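Local coordinates for protein fructokinase (Silicibacter sp., PDB 3C8U) that probably transfers a phosphate group from ATP to fructose, as a putative kinase of a fructose transport system, at residues A[23-28]-A[150-155]. Numbering follows the deposited sequence.
Sequences QLVALS and VSIRLE
I152 of strand 150-154 reaches over to L27 and V25 of strand 23-28. Its two branches part. CG2 is anti to the backbone N and meets L27 CD1 at 3.5 Å. CG1 is anti to the carbonyl carbon (chi1 -51°), and beyond it CD1 touches V25 CG1 at 3.9 Å. Both contacts are oblique crossings. V25 and V150 instead lie side by side and point the same way, with V25 CG2 4.1 Å from V150 CB. L27 CD1 also touches L154 CB. Helices 4-14 and 36-48 cover this apolar face. A26, S28, S151 and R153 face the other side of the sheet. There S28 OG accepts a hydrogen bond from L134 N, and R153 NH2 hydrogen-bonds to L199 O.

Backbone hydrogen bonds join the parallel strands, with V25 beside V150 and L27 beside I152. A26 N donates to V150 O at 2.9 Å, and I152 N donates to A26 O at 2.8 Å. S28 N to I152 O and L154 N to S28 O continue the ladder; V150 N to L24 O is weak. Strand 23-28 is central in the 2-3-1-4-5 parallel sheet and leads into a probable Walker A loop, as in P-loop kinases.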
loop_
_atom_site.group_PDB
_atom_site.type_symbol
_atom_site.label_atom_id
_atom_site.label_comp_id
_atom_site.label_asym_id
_atom_site.label_seq_id
_atom_site.Cartn_x
_atom_site.Cartn_y
_atom_site.Cartn_z
ATOM N N GLN A 23 15.632 0.013 -6.159
ATOM C CA GLN A 23 14.963 1.252 -5.707
ATOM C C GLN A 23 13.514 0.974 -5.320
ATOM O O GLN A 23 12.849 0.124 -5.899
ATOM C CB GLN A 23 15.099 2.343 -6.770
ATOM C CG GLN A 23 16.560 2.883 -6.825
ATOM C CD GLN A 23 16.817 3.866 -7.950
ATOM O OE1 GLN A 23 17.132 5.015 -7.696
ATOM N NE2 GLN A 23 16.662 3.422 -9.191
ATOM N N LEU A 24 13.099 1.666 -4.271
ATOM C CA LEU A 24 11.732 1.599 -3.712
ATOM C C LEU A 24 10.940 2.881 -3.922
ATOM O O LEU A 24 11.347 3.995 -3.585
ATOM C CB LEU A 24 11.779 1.272 -2.229
ATOM C CG LEU A 24 12.508 -0.008 -1.762
ATOM C CD1 LEU A 24 12.183 -0.270 -0.289
ATOM C CD2 LEU A 24 12.070 -1.163 -2.554
ATOM N N VAL A 25 9.774 2.681 -4.488
ATOM C CA VAL A 25 8.796 3.737 -4.668
ATOM C C VAL A 25 7.539 3.388 -3.918
ATOM O O VAL A 25 6.925 2.338 -4.139
ATOM C CB VAL A 25 8.487 3.998 -6.188
ATOM C CG1 VAL A 25 7.354 5.038 -6.355
ATOM C CG2 VAL A 25 9.733 4.446 -6.941
ATOM N N ALA A 26 7.178 4.278 -3.002
ATOM C CA ALA A 26 5.969 4.120 -2.169
ATOM C C ALA A 26 4.758 4.811 -2.780
ATOM O O ALA A 26 4.833 5.948 -3.228
ATOM C CB ALA A 26 6.226 4.646 -0.759
ATOM N N LEU A 27 3.648 4.079 -2.825
ATOM C CA LEU A 27 2.342 4.651 -3.188
ATOM C C LEU A 27 1.419 4.412 -2.018
ATOM O O LEU A 27 1.068 3.276 -1.713
ATOM C CB LEU A 27 1.758 4.003 -4.447
ATOM C CG LEU A 27 0.331 4.524 -4.755
ATOM C CD1 LEU A 27 0.352 6.023 -5.065
ATOM C CD2 LEU A 27 -0.320 3.770 -5.900
ATOM N N SER A 28 1.112 5.491 -1.318
ATOM C CA SER A 28 0.307 5.447 -0.101
ATOM C C SER A 28 -1.072 6.009 -0.372
ATOM O O SER A 28 -1.237 7.116 -0.901
ATOM C CB SER A 28 0.958 6.218 1.044
ATOM O OG SER A 28 0.542 5.747 2.318
ATOM N N VAL A 150 11.419 7.329 -3.633
ATOM C CA VAL A 150 10.411 8.287 -4.100
ATOM C C VAL A 150 9.110 7.885 -3.420
ATOM O O VAL A 150 8.822 6.706 -3.233
ATOM C CB VAL A 150 10.222 8.309 -5.655
ATOM C CG1 VAL A 150 9.161 9.347 -6.095
ATOM C CG2 VAL A 150 11.574 8.540 -6.391
ATOM N N SER A 151 8.353 8.867 -3.003
ATOM C CA SER A 151 7.059 8.604 -2.394
ATOM C C SER A 151 5.952 9.408 -3.047
ATOM O O SER A 151 6.113 10.583 -3.462
ATOM C CB SER A 151 7.107 8.877 -0.897
ATOM O OG SER A 151 7.086 10.279 -0.663
ATOM N N ILE A 152 4.830 8.712 -3.154
ATOM C CA ILE A 152 3.610 9.200 -3.786
ATOM C C ILE A 152 2.425 9.014 -2.847
ATOM O O ILE A 152 2.166 7.923 -2.341
ATOM C CB ILE A 152 3.266 8.441 -5.099
ATOM C CG1 ILE A 152 4.462 8.399 -6.046
ATOM C CG2 ILE A 152 1.994 9.059 -5.766
ATOM C CD1 ILE A 152 4.334 7.410 -7.205
ATOM N N ARG A 153 1.707 10.102 -2.631
ATOM C CA ARG A 153 0.429 10.045 -1.943
ATOM C C ARG A 153 -0.699 10.128 -2.949
ATOM O O ARG A 153 -0.748 11.021 -3.796
ATOM C CB ARG A 153 0.292 11.146 -0.901
ATOM C CG ARG A 153 -1.170 11.373 -0.480
ATOM C CD ARG A 153 -1.257 12.404 0.635
ATOM N NE ARG A 153 -0.790 11.833 1.881
ATOM C CZ ARG A 153 0.324 12.194 2.493
ATOM N NH1 ARG A 153 1.063 13.181 1.977
ATOM N NH2 ARG A 153 0.678 11.585 3.630
ATOM N N LEU A 154 -1.564 9.123 -2.866
ATOM C CA LEU A 154 -2.824 9.075 -3.603
ATOM C C LEU A 154 -3.881 9.789 -2.759
ATOM O O LEU A 154 -4.269 9.337 -1.707
ATOM C CB LEU A 154 -3.201 7.619 -3.922
ATOM C CG LEU A 154 -4.547 7.329 -4.588
ATOM C CD1 LEU A 154 -4.850 8.307 -5.719
ATOM C CD2 LEU A 154 -4.586 5.866 -5.086
ATOM N N GLU A 155 -4.282 10.962 -3.220
ATOM C CA GLU A 155 -5.224 11.820 -2.489
ATOM C C GLU A 155 -6.654 11.704 -3.015
ATOM O O GLU A 155 -6.945 12.042 -4.152
ATOM C CB GLU A 155 -4.779 13.276 -2.615
ATOM C CG GLU A 155 -5.476 14.173 -1.694
ATOM C CD GLU A 155 -4.861 14.102 -0.346
ATOM O OE1 GLU A 155 -3.647 14.382 -0.257
ATOM O OE2 GLU A 155 -5.581 13.755 0.613
#